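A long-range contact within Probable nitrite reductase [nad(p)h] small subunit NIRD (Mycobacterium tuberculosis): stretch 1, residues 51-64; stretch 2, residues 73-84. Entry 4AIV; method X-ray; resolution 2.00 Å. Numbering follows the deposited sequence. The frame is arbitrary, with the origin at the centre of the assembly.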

ATOM      1  N   VAL A  51      -1.411  -6.155  -6.519  1.00  8.94           N
ATOM      2  CA  VAL A  51      -1.186  -7.450  -7.148  1.00 11.33           C
ATOM      3  C   VAL A  51       0.078  -8.134  -6.617  1.00 12.32           C
ATOM      4  O   VAL A  51       1.179  -7.579  -6.692  1.00  9.87           O
ATOM      5  CB  VAL A  51      -1.118  -7.328  -8.685  1.00 13.23           C
ATOM      6  CG1 VAL A  51      -0.893  -8.696  -9.315  1.00 13.06           C
ATOM      7  CG2 VAL A  51      -2.389  -6.678  -9.222  1.00 11.75           C
ATOM      8  N   ASP A  52      -0.097  -9.334  -6.068  1.00  9.21           N
ATOM      9  CA  ASP A  52       1.028 -10.164  -5.639  1.00 11.65           C
ATOM     10  C   ASP A  52       1.904 -10.412  -6.852  1.00 12.28           C
ATOM     11  O   ASP A  52       1.432 -10.948  -7.852  1.00 15.18           O
ATOM     12  CB  ASP A  52       0.527 -11.493  -5.047  1.00 11.64           C
ATOM     13  CG  ASP A  52       1.664 -12.402  -4.563  1.00 15.85           C
ATOM     14  OD1 ASP A  52       2.633 -12.657  -5.325  1.00 14.76           O
ATOM     15  OD2 ASP A  52       1.589 -12.883  -3.411  1.00 13.94           O
ATOM     16  N   PRO A  53       3.183 -10.021  -6.770  1.00 16.59           N
ATOM     17  CA  PRO A  53       4.065 -10.101  -7.940  1.00 18.63           C
ATOM     18  C   PRO A  53       4.545 -11.517  -8.236  1.00 19.55           C
ATOM     19  O   PRO A  53       5.211 -11.724  -9.250  1.00 23.54           O
ATOM     20  CB  PRO A  53       5.248  -9.217  -7.542  1.00 17.11           C
ATOM     21  CG  PRO A  53       5.317  -9.348  -6.074  1.00 11.97           C
ATOM     22  CD  PRO A  53       3.876  -9.445  -5.603  1.00 13.24           C
ATOM     23  N   PHE A  54       4.223 -12.474  -7.371  1.00 16.48           N
ATOM     24  CA  PHE A  54       4.568 -13.864  -7.644  1.00 21.99           C
ATOM     25  C   PHE A  54       3.391 -14.580  -8.318  1.00 24.41           C
ATOM     26  O   PHE A  54       3.566 -15.245  -9.343  1.00 29.54           O
ATOM     27  CB  PHE A  54       5.005 -14.597  -6.365  1.00 15.18           C
ATOM     28  CG  PHE A  54       6.313 -14.093  -5.780  1.00 18.48           C
ATOM     29  CD1 PHE A  54       7.525 -14.627  -6.194  1.00 20.96           C
ATOM     30  CD2 PHE A  54       6.329 -13.086  -4.816  1.00 19.25           C
ATOM     31  CE1 PHE A  54       8.728 -14.175  -5.661  1.00 17.83           C
ATOM     32  CE2 PHE A  54       7.535 -12.626  -4.274  1.00 19.95           C
ATOM     33  CZ  PHE A  54       8.734 -13.173  -4.699  1.00 17.60           C
ATOM     34  N   SER A  55       2.192 -14.413  -7.758  1.00 20.93           N
ATOM     35  CA  SER A  55       1.009 -15.145  -8.227  1.00 18.70           C
ATOM     36  C   SER A  55       0.136 -14.357  -9.201  1.00 18.81           C
ATOM     37  O   SER A  55      -0.644 -14.938  -9.954  1.00 15.42           O
ATOM     38  CB  SER A  55       0.150 -15.572  -7.034  1.00 18.03           C
ATOM     39  OG  SER A  55      -0.490 -14.443  -6.453  1.00 16.53           O
ATOM     40  N   GLY A  56       0.248 -13.032  -9.170  1.00 16.39           N
ATOM     41  CA  GLY A  56      -0.624 -12.184  -9.964  1.00 12.16           C
ATOM     42  C   GLY A  56      -1.997 -11.969  -9.331  1.00 17.92           C
ATOM     43  O   GLY A  56      -2.849 -11.277  -9.906  1.00 17.94           O
ATOM     44  N   ALA A  57      -2.206 -12.544  -8.145  1.00 14.62           N
ATOM     45  CA  ALA A  57      -3.468 -12.397  -7.406  1.00 17.72           C
ATOM     46  C   ALA A  57      -3.656 -10.980  -6.851  1.00 12.83           C
ATOM     47  O   ALA A  57      -2.775 -10.454  -6.162  1.00 12.60           O
ATOM     48  CB  ALA A  57      -3.528 -13.417  -6.261  1.00 13.20           C
ATOM     49  N   ALA A  58      -4.797 -10.358  -7.143  1.00  8.95           N
ATOM     50  CA  ALA A  58      -5.066  -9.004  -6.640  1.00 14.51           C
ATOM     51  C   ALA A  58      -5.550  -9.077  -5.201  1.00 13.25           C
ATOM     52  O   ALA A  58      -6.731  -8.846  -4.928  1.00 11.59           O
ATOM     53  CB  ALA A  58      -6.099  -8.273  -7.520  1.00 13.49           C
ATOM     54  N   VAL A  59      -4.637  -9.402  -4.284  1.00 11.56           N
ATOM     55  CA  VAL A  59      -5.006  -9.681  -2.895  1.00 11.39           C
ATOM     56  C   VAL A  59      -4.105  -9.038  -1.835  1.00 10.18           C
ATOM     57  O   VAL A  59      -4.268  -9.324  -0.643  1.00  9.82           O
ATOM     58  CB  VAL A  59      -5.018 -11.211  -2.609  1.00 14.81           C
ATOM     59  CG1 VAL A  59      -5.986 -11.951  -3.555  1.00 14.70           C
ATOM     60  CG2 VAL A  59      -3.598 -11.782  -2.721  1.00 11.81           C
ATOM     61  N   MET A  60      -3.157  -8.193  -2.236  1.00  8.43           N
ATOM     62  CA  MET A  60      -2.219  -7.627  -1.256  1.00 10.93           C
ATOM     63  C   MET A  60      -2.924  -6.882  -0.115  1.00  7.27           C
ATOM     64  O   MET A  60      -2.486  -6.950   1.040  1.00 11.40           O
ATOM     65  CB  MET A  60      -1.173  -6.715  -1.914  1.00  9.47           C
ATOM     66  CG  MET A  60      -0.195  -7.441  -2.832  1.00  9.94           C
ATOM     67  SD  MET A  60       0.721  -8.778  -2.030  1.00 15.81           S
ATOM     68  CE  MET A  60       1.607  -7.895  -0.728  1.00 14.43           C
ATOM     69  N   SER A  61      -4.014  -6.191  -0.437  1.00  6.62           N
ATOM     70  CA  SER A  61      -4.767  -5.419   0.558  1.00 10.48           C
ATOM     71  C   SER A  61      -5.294  -6.301   1.693  1.00 12.19           C
ATOM     72  O   SER A  61      -5.638  -5.816   2.777  1.00 12.16           O
ATOM     73  CB  SER A  61      -5.935  -4.691  -0.105  1.00 10.15           C
ATOM     74  OG  SER A  61      -6.950  -5.615  -0.464  1.00 14.17           O
ATOM     75  N   ARG A  62      -5.354  -7.603   1.434  1.00  9.26           N
ATOM     76  CA  ARG A  62      -5.844  -8.556   2.418  1.00 11.88           C
ATOM     77  C   ARG A  62      -4.686  -9.147   3.225  1.00 12.49           C
ATOM     78  O   ARG A  62      -4.890  -9.980   4.105  1.00 15.25           O
ATOM     79  CB  ARG A  62      -6.679  -9.646   1.723  1.00 13.63           C
ATOM     80  CG  ARG A  62      -7.950  -9.081   1.087  1.00 15.99           C
ATOM     81  CD  ARG A  62      -8.688 -10.101   0.237  1.00 19.24           C
ATOM     82  NE  ARG A  62      -9.310 -11.148   1.041  1.00 19.71           N
ATOM     83  CZ  ARG A  62      -9.980 -12.177   0.526  1.00 18.95           C
ATOM     84  NH1 ARG A  62     -10.109 -12.288  -0.790  1.00 16.52           N
ATOM     85  NH2 ARG A  62     -10.508 -13.098   1.328  1.00 17.34           N
ATOM     86  N   GLY A  63      -3.474  -8.687   2.930  1.00 11.09           N
ATOM     87  CA  GLY A  63      -2.287  -9.172   3.612  1.00 11.84           C
ATOM     88  C   GLY A  63      -2.193  -8.695   5.053  1.00 12.65           C
ATOM     89  O   GLY A  63      -2.865  -7.734   5.458  1.00 14.46           O
ATOM     90  N   ILE A  64      -1.351  -9.364   5.834  1.00 13.22           N
ATOM     91  CA  ILE A  64      -1.212  -9.034   7.253  1.00 13.17           C
ATOM     92  C   ILE A  64      -0.031  -8.097   7.491  1.00 12.69           C
ATOM     93  O   ILE A  64       1.107  -8.387   7.116  1.00 15.14           O
ATOM     94  CB  ILE A  64      -1.080 -10.295   8.107  1.00 15.69           C
ATOM     95  CG1 ILE A  64      -2.368 -11.119   8.012  1.00 21.43           C
ATOM     96  CG2 ILE A  64      -0.759  -9.931   9.560  1.00 21.10           C
ATOM     97  CD1 ILE A  64      -2.155 -12.611   8.223  1.00 26.89           C
ATOM     98  N   MET A  73       5.835  -3.791   7.199  1.00 13.22           N
ATOM     99  CA  MET A  73       5.659  -4.592   6.003  1.00 11.86           C
ATOM    100  C   MET A  73       4.282  -5.204   5.944  1.00 10.07           C
ATOM    101  O   MET A  73       3.535  -5.178   6.920  1.00 11.35           O
ATOM    102  CB  MET A  73       6.751  -5.673   5.900  1.00 11.75           C
ATOM    103  CG  MET A  73       6.907  -6.562   7.140  1.00 21.20           C
ATOM    104  SD  MET A  73       5.621  -7.823   7.328  1.00 22.79           S
ATOM    105  CE  MET A  73       6.481  -9.023   8.354  1.00 25.24           C
ATOM    106  N   VAL A  74       3.944  -5.740   4.778  1.00  9.23           N
ATOM    107  CA  VAL A  74       2.742  -6.545   4.633  1.00 10.62           C
ATOM    108  C   VAL A  74       3.146  -7.922   4.091  1.00 12.03           C
ATOM    109  O   VAL A  74       3.992  -8.028   3.194  1.00 11.30           O
ATOM    110  CB  VAL A  74       1.702  -5.858   3.702  1.00 10.03           C
ATOM    111  CG1 VAL A  74       2.301  -5.584   2.324  1.00  9.38           C
ATOM    112  CG2 VAL A  74       0.430  -6.704   3.586  1.00 10.42           C
ATOM    113  N   GLN A  75       2.566  -8.975   4.654  1.00 10.99           N
ATOM    114  CA  GLN A  75       2.788 -10.312   4.127  1.00 15.97           C
ATOM    115  C   GLN A  75       1.666 -10.700   3.187  1.00 17.43           C
ATOM    116  O   GLN A  75       0.494 -10.556   3.523  1.00 15.58           O
ATOM    117  CB  GLN A  75       2.922 -11.331   5.254  1.00 16.36           C
ATOM    118  CG  GLN A  75       4.271 -11.260   5.923  1.00 26.28           C
ATOM    119  CD  GLN A  75       4.414 -12.267   7.028  1.00 34.27           C
ATOM    120  OE1 GLN A  75       3.557 -12.356   7.913  1.00 32.07           O
ATOM    121  NE2 GLN A  75       5.496 -13.048   6.985  1.00 29.26           N
ATOM    122  N   SER A  76       2.027 -11.170   1.998  1.00 14.91           N
ATOM    123  CA  SER A  76       1.030 -11.614   1.031  1.00 15.65           C
ATOM    124  C   SER A  76       0.225 -12.780   1.624  1.00 16.21           C
ATOM    125  O   SER A  76       0.783 -13.639   2.310  1.00 15.69           O
ATOM    126  CB  SER A  76       1.712 -12.032  -0.268  1.00 12.80           C
ATOM    127  OG  SER A  76       2.686 -13.034  -0.019  1.00 15.57           O
ATOM    128  N   PRO A  77      -1.094 -12.800   1.372  1.00 15.41           N
ATOM    129  CA  PRO A  77      -2.066 -13.724   1.983  1.00 19.88           C
ATOM    130  C   PRO A  77      -1.762 -15.234   1.904  1.00 27.96           C
ATOM    131  O   PRO A  77      -1.897 -15.920   2.923  1.00 38.18           O
ATOM    132  CB  PRO A  77      -3.356 -13.410   1.220  1.00 18.69           C
ATOM    133  CG  PRO A  77      -3.230 -11.981   0.903  1.00 16.64           C
ATOM    134  CD  PRO A  77      -1.767 -11.767   0.567  1.00 14.24           C
ATOM    135  N   ILE A  78      -1.386 -15.752   0.739  1.00 21.36           N
ATOM    136  CA  ILE A  78      -1.168 -17.202   0.606  1.00 27.88           C
ATOM    137  C   ILE A  78       0.308 -17.530   0.783  1.00 23.85           C
ATOM    138  O   ILE A  78       0.705 -18.309   1.660  1.00 24.32           O
ATOM    139  CB  ILE A  78      -1.605 -17.720  -0.787  1.00 24.81           C
ATOM    140  CG1 ILE A  78      -3.093 -17.433  -1.041  1.00 31.17           C
ATOM    141  CG2 ILE A  78      -1.287 -19.226  -0.948  1.00 22.89           C
ATOM    142  CD1 ILE A  78      -4.023 -18.301  -0.242  1.00 20.48           C
ATOM    143  N   LEU A  79       1.109 -16.889  -0.057  1.00 22.08           N
ATOM    144  CA  LEU A  79       2.538 -17.140  -0.168  1.00 20.26           C
ATOM    145  C   LEU A  79       3.338 -16.659   1.043  1.00 20.26           C
ATOM    146  O   LEU A  79       4.471 -17.090   1.240  1.00 18.74           O
ATOM    147  CB  LEU A  79       3.051 -16.493  -1.459  1.00 21.07           C
ATOM    148  CG  LEU A  79       2.327 -17.002  -2.715  1.00 24.06           C
ATOM    149  CD1 LEU A  79       2.735 -16.244  -3.973  1.00 19.37           C
ATOM    150  CD2 LEU A  79       2.573 -18.499  -2.901  1.00 20.16           C
ATOM    151  N   LYS A  80       2.736 -15.775   1.844  1.00 18.44           N
ATOM    152  CA  LYS A  80       3.339 -15.257   3.075  1.00 20.36           C
ATOM    153  C   LYS A  80       4.735 -14.653   2.883  1.00 21.85           C
ATOM    154  O   LYS A  80       5.637 -14.901   3.681  1.00 24.94           O
ATOM    155  CB  LYS A  80       3.369 -16.333   4.174  1.00 27.07           C
ATOM    156  CG  LYS A  80       1.998 -16.687   4.755  1.00 30.38           C
ATOM    157  N   GLN A  81       4.910 -13.872   1.824  1.00 14.30           N
ATOM    158  CA  GLN A  81       6.172 -13.166   1.607  1.00 15.66           C
ATOM    159  C   GLN A  81       6.031 -11.702   2.027  1.00 13.74           C
ATOM    160  O   GLN A  81       4.989 -11.082   1.789  1.00 11.99           O
ATOM    161  CB  GLN A  81       6.609 -13.303   0.147  1.00 15.35           C
ATOM    162  CG  GLN A  81       6.891 -14.745  -0.214  1.00 16.93           C
ATOM    163  CD  GLN A  81       7.054 -14.975  -1.696  1.00 18.95           C
ATOM    164  OE1 GLN A  81       6.070 -15.054  -2.438  1.00 19.18           O
ATOM    165  NE2 GLN A  81       8.300 -15.108  -2.138  1.00 19.64           N
ATOM    166  N   ALA A  82       7.070 -11.164   2.665  1.00 13.47           N
ATOM    167  CA  ALA A  82       7.029  -9.812   3.229  1.00 14.69           C
ATOM    168  C   ALA A  82       7.450  -8.737   2.229  1.00 14.05           C
ATOM    169  O   ALA A  82       8.488  -8.864   1.560  1.00 13.00           O
ATOM    170  CB  ALA A  82       7.910  -9.726   4.489  1.00 14.41           C
ATOM    171  N   PHE A  83       6.637  -7.685   2.133  1.00  9.17           N
ATOM    172  CA  PHE A  83       6.939  -6.520   1.305  1.00 14.87           C
ATOM    173  C   PHE A  83       6.994  -5.261   2.177  1.00 13.86           C
ATOM    174  O   PHE A  83       6.041  -4.954   2.894  1.00  8.82           O
ATOM    175  CB  PHE A  83       5.890  -6.347   0.195  1.00 11.86           C
ATOM    176  CG  PHE A  83       5.876  -7.476  -0.808  1.00 15.63           C
ATOM    177  CD1 PHE A  83       5.162  -8.637  -0.552  1.00 10.75           C
ATOM    178  CD2 PHE A  83       6.587  -7.380  -2.005  1.00 14.79           C
ATOM    179  CE1 PHE A  83       5.146  -9.687  -1.466  1.00 14.27           C
ATOM    180  CE2 PHE A  83       6.574  -8.426  -2.924  1.00 12.60           C
ATOM    181  CZ  PHE A  83       5.849  -9.583  -2.651  1.00 13.97           C
ATOM    182  N   ALA A  84       8.112  -4.541   2.105  1.00 11.30           N
ATOM    183  CA  ALA A  84       8.280  -3.286   2.840  1.00 12.40           C
ATOM    184  C   ALA A  84       7.273  -2.234   2.365  1.00 12.57           C
ATOM    185  O   ALA A  84       7.125  -2.009   1.161  1.00 10.97           O
ATOM    186  CB  ALA A  84       9.700  -2.772   2.672  1.00 10.77           C
TER
HETATM  187  O   HOH W   1       3.927 -13.058  -2.295  1.00 14.60           O
HETATM  188  O   HOH W   2       2.729  -9.776   8.953  1.00 24.19           O
HETATM  189  O   HOH W   3      -1.087 -12.145   5.155  1.00 24.30           O

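The two stretches bury 696 Å² between them, joined by a short antiparallel pairing at one end and by side-chain packing and a bridging water elsewhere. In the pairing, Gln75 N donates to Ile64 O at 2.9 Å with nearly linear geometry, and Ile64 N donates to Gln75 O at 3.2 Å along a more bent path. Water extends both bonds: one molecule donates to Ile64 O and to the side-chain Gln75 OE1, while another accepts from Ile64 N and donates to Gln75 O. Ile64 and Gln75 carry their side chains on the same face of the sheet.

Immediately before this pair, Gly63 lets the backbones approach closely, its CA lying 3.1 Å from Gln75 O. A CB here would point toward stretch 2 and clash with both Gln75 O and Val74 CG2, so the absence of a side chain is a steric requirement. Pro77 packs nearby, its ring facing stretch 1, with Pro77 CG 3.2 Å from Val59 O and 3.6 Å from Val59 CG2. The m rotamer of Val59 (chi1 -58°) accompanies this apolar contact, and the proline ring offers an apolar surface to Val59 CG2.

Met60 is buried in the contact. Its CA-to-CB bond points sideways, but three successive m torsions (-67°, -57° and -61°) curl the chain so that its end comes nearer to stretch 2. The terminal Met60 CE then lies 3.6 Å from Phe83 CD1 and 3.9 Å from Val74 CG1, while Met60 SD lies 3.8 Å from Ser76 CB. Met60 SD is 5.2 Å from the centroid of the Phe83 ring, in an oblique approach. A flexible, unbranched thioether can follow this folded path and fill a buried apolar site.

Phe83, with chi1 -65° (m) and chi2 84°, points toward stretch 1 and gathers other apolar groups around its ring. Phe83 CZ is 3.5 Å from Pro53 CG and 3.8 Å from Phe54 CE2. Phe54 is also m (chi1 -67°), and its chi2 of -88° sets the ring so that Gln81 OE1 lies over one face, 3.1 Å from Phe54 CD2, while Phe83 CZ sits at the edge. Leu79, itself exposed and in the m,t conformation, packs against Phe54, bringing Leu79 CD1 to 3.7 Å from Phe54 CB and 3.6 Å from Asp52 OD2.

Asp52 links the local fold of stretch 1 to the contact. With chi1 at -179° (t), Asp52 OD1 accepts from Phe54 N at 2.6 Å and from Ser55 N at 3.0 Å, securing the turn that presents the Phe54 side chain. Asp52 OD2 lies 3.3 Å from Ser76 CB of stretch 2 and accepts from a water oxygen at 2.6 Å. The same water donates to Gln81 OE1 and accepts from Ser76 OG, giving this buried carboxylate a polar connection across the contact. Ser76, in the p rotamer (56°), uses its hydroxyl doubly, since Ser76 OG also accepts from Gln81 N at 3.0 Å and so ties together its own turn.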